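Prephenate dehydrogenase (PDB 3KTD) probably catalyses the NAD(P)+-dependent oxidative decarboxylation of prephenate to 4-hydroxyphenylpyruvate, a step toward tyrosine. Local coordinates at residues S8-I13 and E68-V73; G17-S22 and D139-R144; F97-S102 and H118-S123; A145-T150 and L176-E181; R312-L317 and G335-V340. One frame throughout, in Å; residues are numbered along the deposited sequence.

Contact 1 (S8-I13 and E68-V73)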
# COMPACT_ATOMS: atom_id res chain seq x y z
N SER A 8 -4.85 38.52 5.86
CA SER A 8 -5.00 39.95 5.59
C SER A 8 -5.56 40.28 4.20
O SER A 8 -5.85 41.44 3.91
CB SER A 8 -3.64 40.64 5.73
OG SER A 8 -2.86 40.45 4.56
N ARG A 9 -5.68 39.28 3.33
CA ARG A 9 -6.20 39.48 1.98
C ARG A 9 -7.35 38.53 1.71
O ARG A 9 -7.40 37.44 2.28
CB ARG A 9 -5.13 39.18 0.94
CG ARG A 9 -3.93 40.08 0.94
CD ARG A 9 -2.87 39.53 -0.01
NE ARG A 9 -1.79 40.47 -0.28
CZ ARG A 9 -0.74 40.69 0.51
NH1 ARG A 9 -0.60 40.04 1.67
NH2 ARG A 9 0.18 41.57 0.15
N PRO A 10 -8.29 38.93 0.83
CA PRO A 10 -9.29 37.96 0.38
C PRO A 10 -8.59 36.94 -0.53
O PRO A 10 -7.70 37.32 -1.30
CB PRO A 10 -10.28 38.82 -0.40
CG PRO A 10 -9.48 39.99 -0.87
CD PRO A 10 -8.49 40.26 0.22
N VAL A 11 -8.96 35.66 -0.42
CA VAL A 11 -8.34 34.60 -1.23
C VAL A 11 -9.11 34.44 -2.54
O VAL A 11 -10.34 34.41 -2.55
CB VAL A 11 -8.29 33.26 -0.48
CG1 VAL A 11 -7.77 32.16 -1.38
CG2 VAL A 11 -7.42 33.36 0.76
N CYS A 12 -8.37 34.33 -3.65
CA CYS A 12 -8.94 34.15 -4.99
C CYS A 12 -8.46 32.83 -5.63
O CYS A 12 -7.33 32.75 -6.12
CB CYS A 12 -8.57 35.34 -5.87
SG CYS A 12 -9.15 35.27 -7.58
N ILE A 13 -9.33 31.81 -5.65
CA ILE A 13 -8.95 30.47 -6.12
C ILE A 13 -9.23 30.25 -7.62
O ILE A 13 -10.37 30.32 -8.06
CB ILE A 13 -9.68 29.36 -5.32
CG1 ILE A 13 -9.44 29.52 -3.82
CG2 ILE A 13 -9.18 27.99 -5.75
CD1 ILE A 13 -10.32 28.67 -2.96
N GLU A 68 -8.72 44.04 -5.48
CA GLU A 68 -8.76 43.76 -4.02
C GLU A 68 -7.44 43.26 -3.42
O GLU A 68 -7.40 42.89 -2.24
CB GLU A 68 -9.86 42.73 -3.73
CG GLU A 68 -11.27 43.11 -4.19
CD GLU A 68 -12.33 42.04 -3.91
OE1 GLU A 68 -12.00 40.98 -3.31
OE2 GLU A 68 -13.50 42.25 -4.28
N ASP A 69 -6.36 43.28 -4.20
CA ASP A 69 -5.07 42.70 -3.80
C ASP A 69 -5.23 41.29 -3.20
O ASP A 69 -4.68 40.99 -2.14
CB ASP A 69 -4.32 43.62 -2.81
CG ASP A 69 -2.87 43.15 -2.56
OD1 ASP A 69 -2.15 42.81 -3.54
OD2 ASP A 69 -2.44 43.14 -1.38
N ALA A 70 -5.99 40.44 -3.88
CA ALA A 70 -6.27 39.11 -3.36
C ALA A 70 -5.07 38.19 -3.51
O ALA A 70 -4.27 38.34 -4.43
CB ALA A 70 -7.46 38.49 -4.09
N LEU A 71 -4.96 37.25 -2.58
CA LEU A 71 -3.97 36.19 -2.71
C LEU A 71 -4.57 35.23 -3.72
O LEU A 71 -5.68 34.75 -3.52
CB LEU A 71 -3.74 35.51 -1.37
CG LEU A 71 -2.83 34.28 -1.39
CD1 LEU A 71 -1.43 34.63 -1.82
CD2 LEU A 71 -2.85 33.64 -0.01
N ILE A 72 -3.86 34.97 -4.81
CA ILE A 72 -4.37 34.11 -5.88
C ILE A 72 -3.83 32.69 -5.74
O ILE A 72 -2.62 32.48 -5.73
CB ILE A 72 -3.97 34.64 -7.27
CG1 ILE A 72 -4.49 36.07 -7.47
CG2 ILE A 72 -4.50 33.74 -8.36
CD1 ILE A 72 -4.20 36.64 -8.86
N VAL A 73 -4.72 31.71 -5.63
CA VAL A 73 -4.30 30.31 -5.54
C VAL A 73 -4.48 29.65 -6.90
O VAL A 73 -5.59 29.57 -7.42
CB VAL A 73 -5.13 29.54 -4.49
CG1 VAL A 73 -4.76 28.06 -4.51
CG2 VAL A 73 -4.93 30.12 -3.10
O HOH W 1 0.41 42.80 -2.47
O HOH W 2 -1.93 40.10 -3.54

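Contact 2 (G17-S22 and D139-R144)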
# COMPACT_ATOMS: atom_id res chain seq x y z
N GLY A 17 -11.49 22.35 -8.41
CA GLY A 17 -11.62 20.89 -8.35
C GLY A 17 -11.41 20.36 -6.94
O GLY A 17 -11.68 21.07 -5.97
N LEU A 18 -10.94 19.13 -6.82
CA LEU A 18 -10.69 18.53 -5.51
C LEU A 18 -10.00 19.49 -4.55
O LEU A 18 -10.49 19.73 -3.44
CB LEU A 18 -9.83 17.28 -5.65
CG LEU A 18 -9.54 16.58 -4.32
CD1 LEU A 18 -10.81 15.95 -3.76
CD2 LEU A 18 -8.45 15.54 -4.49
N ILE A 19 -8.86 20.03 -4.97
CA ILE A 19 -8.07 20.91 -4.11
C ILE A 19 -8.68 22.30 -3.97
O ILE A 19 -8.99 22.73 -2.87
CB ILE A 19 -6.62 21.09 -4.61
CG1 ILE A 19 -5.91 19.75 -4.76
CG2 ILE A 19 -5.85 21.95 -3.62
CD1 ILE A 19 -5.79 18.98 -3.49
N GLY A 20 -8.86 22.98 -5.10
CA GLY A 20 -9.39 24.35 -5.11
C GLY A 20 -10.78 24.47 -4.52
O GLY A 20 -11.05 25.37 -3.73
N GLY A 21 -11.66 23.56 -4.91
CA GLY A 21 -13.03 23.55 -4.43
C GLY A 21 -13.09 23.33 -2.94
O GLY A 21 -13.78 24.07 -2.22
N SER A 22 -12.38 22.30 -2.49
CA SER A 22 -12.25 21.98 -1.07
C SER A 22 -11.71 23.15 -0.25
O SER A 22 -12.07 23.32 0.91
CB SER A 22 -11.31 20.79 -0.87
OG SER A 22 -11.90 19.60 -1.34
N ASP A 139 -15.49 18.85 2.47
CA ASP A 139 -15.17 19.61 3.67
C ASP A 139 -14.07 18.93 4.47
O ASP A 139 -13.95 17.70 4.48
CB ASP A 139 -16.41 19.78 4.55
CG ASP A 139 -17.46 20.69 3.92
OD1 ASP A 139 -18.64 20.56 4.25
OD2 ASP A 139 -17.09 21.54 3.10
N GLY A 140 -13.24 19.73 5.13
CA GLY A 140 -12.18 19.22 6.00
C GLY A 140 -11.15 18.31 5.37
O GLY A 140 -10.59 17.46 6.06
N LEU A 141 -10.88 18.49 4.09
CA LEU A 141 -9.88 17.69 3.39
C LEU A 141 -8.49 17.86 3.99
O LEU A 141 -7.71 16.90 4.08
CB LEU A 141 -9.82 18.06 1.90
CG LEU A 141 -8.73 17.39 1.06
CD1 LEU A 141 -8.96 15.89 0.96
CD2 LEU A 141 -8.67 18.02 -0.32
N PHE A 142 -8.19 19.09 4.41
CA PHE A 142 -6.86 19.46 4.87
C PHE A 142 -6.64 19.35 6.38
O PHE A 142 -5.52 19.57 6.85
CB PHE A 142 -6.59 20.91 4.43
CG PHE A 142 -6.78 21.13 2.96
CD1 PHE A 142 -5.84 20.66 2.05
CD2 PHE A 142 -7.90 21.79 2.49
CE1 PHE A 142 -6.01 20.85 0.69
CE2 PHE A 142 -8.08 21.99 1.14
CZ PHE A 142 -7.14 21.53 0.24
N LYS A 143 -7.69 19.01 7.13
CA LYS A 143 -7.56 18.90 8.58
C LYS A 143 -6.49 17.86 8.89
O LYS A 143 -6.56 16.71 8.43
CB LYS A 143 -8.91 18.54 9.24
N ARG A 144 -5.48 18.29 9.65
CA ARG A 144 -4.37 17.43 10.06
C ARG A 144 -3.56 16.87 8.87
O ARG A 144 -2.80 15.90 9.03
CB ARG A 144 -4.85 16.30 11.00
CG ARG A 144 -5.51 16.78 12.32

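Contact 3 (F97-S102 and H118-S123)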
# COMPACT_ATOMS: atom_id res chain seq x y z
N PHE A 97 0.66 35.40 -5.12
CA PHE A 97 0.02 34.16 -5.54
C PHE A 97 0.78 32.89 -5.17
O PHE A 97 2.00 32.89 -5.04
CB PHE A 97 -0.22 34.19 -7.05
CG PHE A 97 1.03 34.21 -7.86
CD1 PHE A 97 1.67 35.41 -8.14
CD2 PHE A 97 1.59 33.02 -8.33
CE1 PHE A 97 2.85 35.43 -8.89
CE2 PHE A 97 2.76 33.03 -9.07
CZ PHE A 97 3.39 34.24 -9.36
N THR A 98 0.04 31.79 -5.04
CA THR A 98 0.61 30.50 -4.70
C THR A 98 0.01 29.40 -5.57
O THR A 98 -1.03 29.60 -6.20
CB THR A 98 0.38 30.18 -3.21
OG1 THR A 98 1.05 28.96 -2.88
CG2 THR A 98 -1.10 30.08 -2.89
N ASP A 99 0.67 28.25 -5.62
CA ASP A 99 0.20 27.10 -6.40
C ASP A 99 -0.00 25.90 -5.48
O ASP A 99 0.27 25.98 -4.30
CB ASP A 99 1.20 26.74 -7.50
CG ASP A 99 2.39 25.96 -6.98
OD1 ASP A 99 3.16 26.52 -6.18
OD2 ASP A 99 2.57 24.80 -7.39
N VAL A 100 -0.47 24.78 -6.03
CA VAL A 100 -0.73 23.58 -5.22
C VAL A 100 -0.11 22.29 -5.78
O VAL A 100 -0.40 21.19 -5.31
CB VAL A 100 -2.23 23.38 -5.11
CG1 VAL A 100 -2.88 24.63 -4.50
CG2 VAL A 100 -2.81 23.05 -6.47
N VAL A 101 0.80 22.43 -6.74
CA VAL A 101 1.29 21.29 -7.50
C VAL A 101 2.30 20.40 -6.76
O VAL A 101 3.16 20.86 -6.04
CB VAL A 101 1.88 21.77 -8.85
CG1 VAL A 101 2.48 20.63 -9.64
CG2 VAL A 101 0.78 22.47 -9.66
N SER A 102 2.14 19.10 -6.99
CA SER A 102 2.98 18.02 -6.45
C SER A 102 4.49 18.20 -6.61
O SER A 102 5.24 17.71 -5.78
CB SER A 102 2.56 16.69 -7.12
OG SER A 102 2.16 16.88 -8.49
N HIS A 118 9.07 37.75 -7.11
CA HIS A 118 8.82 38.72 -6.04
C HIS A 118 7.37 38.67 -5.53
O HIS A 118 7.06 39.29 -4.53
CB HIS A 118 9.22 40.14 -6.48
CG HIS A 118 10.70 40.33 -6.64
ND1 HIS A 118 11.34 40.22 -7.86
CD2 HIS A 118 11.67 40.59 -5.74
CE1 HIS A 118 12.64 40.42 -7.70
NE2 HIS A 118 12.87 40.64 -6.42
N ARG A 119 6.49 37.91 -6.19
CA ARG A 119 5.08 37.80 -5.77
C ARG A 119 4.58 36.37 -5.52
O ARG A 119 3.39 36.17 -5.27
CB ARG A 119 4.20 38.45 -6.84
CG ARG A 119 4.39 39.95 -6.99
CD ARG A 119 3.80 40.70 -5.82
NE ARG A 119 4.13 42.13 -5.87
CZ ARG A 119 5.15 42.70 -5.22
NH1 ARG A 119 5.96 42.00 -4.44
NH2 ARG A 119 5.35 44.00 -5.36
N TYR A 120 5.48 35.39 -5.54
CA TYR A 120 5.12 33.98 -5.50
C TYR A 120 5.52 33.26 -4.22
O TYR A 120 6.63 33.45 -3.71
CB TYR A 120 5.81 33.26 -6.67
CG TYR A 120 5.71 31.75 -6.67
CD1 TYR A 120 4.49 31.10 -6.79
CD2 TYR A 120 6.86 30.97 -6.60
CE1 TYR A 120 4.41 29.71 -6.81
CE2 TYR A 120 6.79 29.59 -6.63
CZ TYR A 120 5.57 28.97 -6.73
OH TYR A 120 5.51 27.60 -6.75
N VAL A 121 4.62 32.44 -3.71
CA VAL A 121 4.95 31.53 -2.63
C VAL A 121 4.46 30.13 -3.00
O VAL A 121 3.26 29.88 -3.08
CB VAL A 121 4.37 31.96 -1.30
CG1 VAL A 121 4.83 30.97 -0.21
CG2 VAL A 121 4.79 33.40 -0.98
N GLY A 122 5.40 29.23 -3.25
CA GLY A 122 5.06 27.87 -3.58
C GLY A 122 4.33 27.18 -2.44
O GLY A 122 4.61 27.42 -1.26
N SER A 123 3.37 26.34 -2.78
CA SER A 123 2.78 25.50 -1.78
C SER A 123 2.33 24.18 -2.36
O SER A 123 2.12 24.05 -3.55
CB SER A 123 1.62 26.21 -1.10
OG SER A 123 0.40 25.86 -1.70

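Contact 4 (A145-T150 and L176-E181)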
# COMPACT_ATOMS: atom_id res chain seq x y z
N ALA A 145 -3.71 17.50 7.70
CA ALA A 145 -2.93 17.14 6.51
C ALA A 145 -1.75 18.07 6.44
O ALA A 145 -1.83 19.21 6.92
CB ALA A 145 -3.77 17.27 5.26
N VAL A 146 -0.65 17.61 5.86
CA VAL A 146 0.52 18.47 5.69
C VAL A 146 0.30 19.39 4.50
O VAL A 146 -0.21 18.97 3.47
CB VAL A 146 1.81 17.67 5.44
CG1 VAL A 146 2.99 18.64 5.19
CG2 VAL A 146 2.11 16.71 6.58
N TRP A 147 0.69 20.65 4.65
CA TRP A 147 0.63 21.62 3.57
C TRP A 147 2.02 22.26 3.53
O TRP A 147 2.37 23.05 4.40
CB TRP A 147 -0.45 22.67 3.85
CG TRP A 147 -0.80 23.60 2.71
CD1 TRP A 147 0.07 24.36 1.98
CD2 TRP A 147 -2.11 23.91 2.21
NE1 TRP A 147 -0.62 25.09 1.04
CE2 TRP A 147 -1.96 24.84 1.16
CE3 TRP A 147 -3.40 23.48 2.53
CZ2 TRP A 147 -3.04 25.34 0.43
CZ3 TRP A 147 -4.48 23.99 1.81
CH2 TRP A 147 -4.29 24.90 0.77
N VAL A 148 2.82 21.90 2.53
CA VAL A 148 4.13 22.50 2.39
C VAL A 148 4.00 23.94 1.88
O VAL A 148 3.21 24.22 0.98
CB VAL A 148 5.03 21.71 1.43
CG1 VAL A 148 6.37 22.43 1.22
CG2 VAL A 148 5.24 20.28 1.95
N VAL A 149 4.76 24.85 2.49
CA VAL A 149 4.86 26.23 2.02
C VAL A 149 6.34 26.54 1.82
O VAL A 149 7.14 26.36 2.73
CB VAL A 149 4.25 27.23 3.01
CG1 VAL A 149 4.58 28.65 2.58
CG2 VAL A 149 2.76 27.02 3.10
N THR A 150 6.70 27.00 0.63
CA THR A 150 8.09 27.27 0.31
C THR A 150 8.58 28.63 0.80
O THR A 150 7.79 29.47 1.24
CB THR A 150 8.33 27.18 -1.19
OG1 THR A 150 7.49 28.14 -1.86
CG2 THR A 150 8.02 25.77 -1.69
N LEU A 176 -3.16 27.23 7.54
CA LEU A 176 -3.49 26.97 8.94
C LEU A 176 -5.00 27.18 9.19
O LEU A 176 -5.60 26.44 9.98
CB LEU A 176 -2.66 27.84 9.89
CG LEU A 176 -1.14 27.63 9.95
CD1 LEU A 176 -0.51 28.77 10.78
CD2 LEU A 176 -0.75 26.27 10.53
N ALA A 177 -5.60 28.15 8.51
CA ALA A 177 -7.04 28.43 8.62
C ALA A 177 -7.94 27.22 8.28
O ALA A 177 -9.08 27.16 8.76
CB ALA A 177 -7.42 29.62 7.76
N VAL A 178 -7.43 26.28 7.47
CA VAL A 178 -8.18 25.07 7.08
C VAL A 178 -7.63 23.78 7.74
O VAL A 178 -7.65 22.68 7.15
CB VAL A 178 -8.25 24.93 5.53
CG1 VAL A 178 -8.87 26.16 4.90
CG2 VAL A 178 -6.86 24.67 4.93
N GLY A 179 -7.12 23.92 8.96
CA GLY A 179 -6.63 22.80 9.76
C GLY A 179 -5.37 22.08 9.29
O GLY A 179 -5.10 20.97 9.75
N ALA A 180 -4.60 22.68 8.40
CA ALA A 180 -3.39 22.01 7.91
C ALA A 180 -2.22 22.19 8.85
O ALA A 180 -2.23 23.04 9.74
CB ALA A 180 -3.03 22.48 6.52
N GLU A 181 -1.21 21.37 8.65
CA GLU A 181 0.04 21.48 9.36
C GLU A 181 1.03 22.01 8.34
O GLU A 181 1.35 21.33 7.37
CB GLU A 181 0.47 20.12 9.90
CG GLU A 181 -0.56 19.47 10.85
CD GLU A 181 -0.04 18.19 11.54
OE1 GLU A 181 1.05 17.68 11.16
OE2 GLU A 181 -0.73 17.71 12.46

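Contact 5 (R312-L317 and G335-V340)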
# COMPACT_ATOMS: atom_id res chain seq x y z
N ARG A 312 4.98 14.94 14.61
CA ARG A 312 5.88 15.91 13.98
C ARG A 312 6.20 17.00 15.01
O ARG A 312 5.31 17.46 15.72
CB ARG A 312 5.26 16.57 12.76
CG ARG A 312 4.98 15.66 11.60
CD ARG A 312 4.39 16.44 10.43
NE ARG A 312 3.92 15.52 9.40
CZ ARG A 312 2.70 14.97 9.37
NH1 ARG A 312 1.80 15.27 10.29
NH2 ARG A 312 2.39 14.13 8.39
N PRO A 313 7.49 17.41 15.09
CA PRO A 313 7.83 18.50 15.99
C PRO A 313 7.22 19.81 15.51
O PRO A 313 6.85 19.92 14.35
CB PRO A 313 9.36 18.55 15.92
CG PRO A 313 9.72 17.87 14.66
CD PRO A 313 8.68 16.82 14.46
N VAL A 314 7.13 20.78 16.40
CA VAL A 314 6.49 22.05 16.09
C VAL A 314 7.36 23.24 16.52
O VAL A 314 7.65 23.41 17.69
CB VAL A 314 5.08 22.13 16.74
CG1 VAL A 314 5.13 21.68 18.18
CG2 VAL A 314 4.51 23.53 16.62
N LEU A 315 7.78 24.04 15.53
CA LEU A 315 8.53 25.26 15.78
C LEU A 315 7.62 26.47 15.59
O LEU A 315 6.83 26.51 14.65
CB LEU A 315 9.72 25.39 14.82
CG LEU A 315 11.06 24.85 15.31
CD1 LEU A 315 10.92 23.46 15.93
CD2 LEU A 315 12.07 24.86 14.16
N ARG A 316 7.77 27.44 16.48
CA ARG A 316 7.01 28.69 16.44
C ARG A 316 7.88 29.80 15.87
O ARG A 316 8.85 30.23 16.51
CB ARG A 316 6.50 29.05 17.85
CG ARG A 316 5.29 28.22 18.29
CD ARG A 316 5.16 28.09 19.81
NE ARG A 316 5.08 29.37 20.51
CZ ARG A 316 4.77 29.51 21.81
NH1 ARG A 316 4.49 28.45 22.56
NH2 ARG A 316 4.73 30.72 22.35
N LEU A 317 7.56 30.25 14.66
CA LEU A 317 8.31 31.34 14.04
C LEU A 317 7.75 32.67 14.50
O LEU A 317 6.58 32.77 14.84
CB LEU A 317 8.22 31.27 12.52
CG LEU A 317 8.52 29.92 11.87
CD1 LEU A 317 8.55 30.07 10.36
CD2 LEU A 317 9.83 29.35 12.38
N GLY A 335 11.54 18.42 9.35
CA GLY A 335 10.17 18.13 8.90
C GLY A 335 9.17 18.68 9.91
O GLY A 335 8.05 18.19 10.03
N ALA A 336 9.59 19.71 10.63
CA ALA A 336 8.74 20.31 11.65
C ALA A 336 7.62 21.10 10.99
O ALA A 336 7.82 21.70 9.95
CB ALA A 336 9.55 21.22 12.54
N ARG A 337 6.43 21.03 11.58
CA ARG A 337 5.33 21.88 11.16
C ARG A 337 5.56 23.19 11.91
O ARG A 337 6.30 23.21 12.89
CB ARG A 337 3.97 21.27 11.51
CG ARG A 337 3.64 21.22 12.99
CD ARG A 337 2.34 20.47 13.28
NE ARG A 337 1.98 20.63 14.69
CZ ARG A 337 1.35 21.70 15.21
NH1 ARG A 337 0.97 22.71 14.43
NH2 ARG A 337 1.10 21.74 16.51
N ILE A 338 4.94 24.27 11.46
CA ILE A 338 5.13 25.57 12.11
C ILE A 338 3.83 26.29 12.46
O ILE A 338 2.79 26.05 11.86
CB ILE A 338 5.99 26.52 11.23
CG1 ILE A 338 5.22 26.99 10.00
CG2 ILE A 338 7.29 25.83 10.81
CD1 ILE A 338 6.01 27.93 9.12
N GLU A 339 3.93 27.16 13.46
CA GLU A 339 2.83 28.01 13.90
C GLU A 339 3.43 29.40 14.06
O GLU A 339 4.39 29.57 14.81
CB GLU A 339 2.25 27.50 15.23
CG GLU A 339 1.30 26.28 15.11
CD GLU A 339 -0.14 26.63 14.65
OE1 GLU A 339 -0.55 27.82 14.76
OE2 GLU A 339 -0.86 25.72 14.19
N VAL A 340 2.88 30.40 13.37
CA VAL A 340 3.47 31.74 13.39
C VAL A 340 2.78 32.70 14.37
O VAL A 340 1.59 32.95 14.26
CB VAL A 340 3.50 32.36 11.97
CG1 VAL A 340 4.07 31.35 10.98
CG2 VAL A 340 2.12 32.79 11.53

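Contact 1 (S8-I13 and E68-V73)
Three backbone hydrogen bonds zip strand 11-14 to strand 71-74 in parallel. L71 N gives to P10 O at 140°, the most bent of the three; C12 N meets L71 O at 2.7 Å, nearly along the C=O axis; V73 N reaches C12 O from above the carbonyl plane. A few apolar touches accompany the ladder on both faces. On the face of V11, I13, L71 and V73, V11 CG1 touches V73 CG2 (3.9 Å); on the other, C12 CB rests against A70 CB (3.8 Å). Ahead of the strands, P10 CG lies 3.6 Å from E68 OE1.

The charged pair lies just before the strands. R9 runs extended from CG to NE over the D69 carbonyl, and R9 NE makes a salt bridge to D69 OD2 at 3.0 Å, weak as a hydrogen bond, bent to 127°; the guanidinium and carboxylate planes are tilted 62° to each other. One water links R9 NH2 with D69 OD1, while R9 NH1 goes to D170 and S166.

Strand 34-37 flanks 11-14 in the Rossmann-type sheet; on the other side I72 bonds through its backbone to G96, just before strand 97-99, and helices 18-29 and 162-177 cover the V11 face.

Contact 2 (G17-S22 and D139-R144)
An apolar contact without a cross-segment hydrogen bond joins the first turn of helix 18-29 to the loop that leads into strand 146-149. G17 is the N-cap of that helix, and with G20 it belongs to a GxGxxG sequence of the Rossmann type, consistent with the dinucleotide-binding turn expected in this family.

L141 and F142 do the touching from the loop side. L141 points at the helix with CG anti to the backbone N (chi1 174°), which carries its CD2 branch to 3.7 Å from S22 OG and 4.3 Å from L18 CG; I19 CD1 lies a little farther off. The same CD2 sits over one face of the F142 ring, offset toward the rim, so the two neighbours on the loop reach the helix as one apolar patch. F142 comes in tip first: its CZ lies 3.8 Å from I19 O, which is at the ring edge in the ring plane, and 4.1 Å from I19 CG2. Beside it, F142 CE2 meets S22 CB at 4.0 Å.

The hydroxyl of S22 is held by two bonds. S22 OG donates to L18 O, 2.5 Å away and nearly along the C=O axis, and also bonds to M138 N, so this buried oxygen is satisfied beside the leucine methyl.

Around the contact, G140 N bonds to D26 farther along helix 18-29, and F142 also packs on P125 of strand 120-125. Its ring meets that of W147 in strand 146-149, so the loop bridges the start of helix 18-29 and strands 120-125 and 146-149.

Contact 3 (F97-S102 and H118-S123)
D99 OD1 takes two hydrogen bonds from the other strand: Y120 OH donates to it at 2.6 Å, arriving from above the carboxylate plane, and S123 N adds a weak one at 3.4 Å. The other oxygen, D99 OD2, accepts from V101 N in an Asx turn and pairs with K104, so the carboxylate is held through both oxygens and probably stays ionised. The chi1 of D99 (78°) sets CG between backbone N and carbonyl carbon, the crowded position; from there OD2 accepts from V101 N.

Hydroxyls continue the seam. T98 OG1, anti to its backbone N, donates to V121 O, and S123 OG donates to D99 O at 2.6 Å; both lie nearly along the C=O axis. The parallel backbone pairing is short: F97 N gives to R119 O at 2.8 Å and V121 N to F97 O at 3.0 Å.

F97, its CG also in the crowded position (chi1 65°), lays its ring over the Y120 backbone, with Y120 CA above its centre. The two rings meet obliquely, planes 37° apart, F97 CE2 lying 3.5 Å from Y120 CD1.

Strands 97-99 and 120-125 are the two ends of a beta-alpha-beta unit whose helix 105-113 packs on Y120 and D99. Helix 162-177 covers T98 and V121; helix 78-91 packs on F97 and V101.

Contact 4 (A145-T150 and L176-E181)
W147 leaves its strand with CG anti to the backbone N (chi1 -169°) and leans toward the chain that follows helix 162-177. Its CB rests 3.7 Å from A180 CB. Farther out along the six-membered ring, W147 CE3 lies 4.1 Å from that same A180 CB, and CZ3 reaches V178 CG2 at 4.0 Å, the two side chains crossing obliquely. On the pyrrole side, W147 NE1 makes a weak hydrogen bond to S123 OG.

At the start of the strand, two straight backbone bonds begin the parallel pairing: E181 N to A145 O at 2.8 Å, in the carbonyl plane, and W147 N to E181 O at 2.9 Å, from above it. V146 and E181 form the bridge between them, and the carboxylate of E181 goes to R312.

The turn before this pair is a Schellman motif: G179, with positive phi (67°), ends the helix, A180 N bonds to A175 O, and G179 N bonds to L176 O at 3.1 Å.

Strand 146-149, helix 162-177 and strand 181-184 form a beta-alpha-beta unit. Strand 120-125 borders 146-149 antiparallel, the helix packs on W147 and V149, and S221 and L222 of the second subunit touch V146 and V148.

Contact 5 (R312-L317 and G335-V340)
The close-packed face carries L315, I338, L317 and V340, with A336 at its start. L317 CD1 meets I338 CD1 tip to tip at 3.5 Å as the two chains cross obliquely; I338 is turned there with CG1 between its backbone N and carbonyl carbon (chi1 71°). Looser touches are L315 CD1 on A336 CB at 4.3 Å and L317 CB on V340 CG1 at 4.4 Å. W168 of helix 162-177 covers L317 and I338, and helix 324-334 packs on L315 and L317.

The opposite face is charged and more exposed. R337 runs alongside V314, with V314 CG2 over the centre of one guanidinium face, 3.9 Å from R337 CZ. In the plane of that group, at its edge, E339 OE2 forms a long salt bridge with R337 NH1 (3.5 Å). R316 touches E339 O through CB and CG; its chain then bends at chi3. The guanidinium of R312 pairs with E181 through NH1 and bonds through NH2 to S221 O of the second subunit.

Four backbone bonds join the strands between the faces, beginning with R337 N to P313 O at 3.0 Å; the last, L317 N to E339 O, is weak.

G335, the C-prime residue of a Schellman motif, turns the chain out of helix 324-334. Strand, helix and parallel strand here make a beta-alpha-beta unit near the C-terminus.

Overall arrangement
Contacts 1, 3 and 4 lie on one eight-stranded mixed sheet. Strands 71-74 and 97-99 are neighbours linking contacts 1 and 3, their centres about 13 Å apart; strands 120-125 and 146-149 join contacts 3 and 4, centres also about 13 Å apart. Contact 2 brings in helix 18-29, which follows strand 11-14 in the chain; its segments alternate with those of contact 1, and contact 3 is nested in the loop it closes. Contact 5 comes last, a parallel pair beside strand 181-184, to which I338 bonds through its backbone, about 11 Å from contact 4 between centres. Contacts 1 to 4 belong to the probable Rossmann-type nucleotide-binding domain; contacts 4 and 5 touch the second subunit.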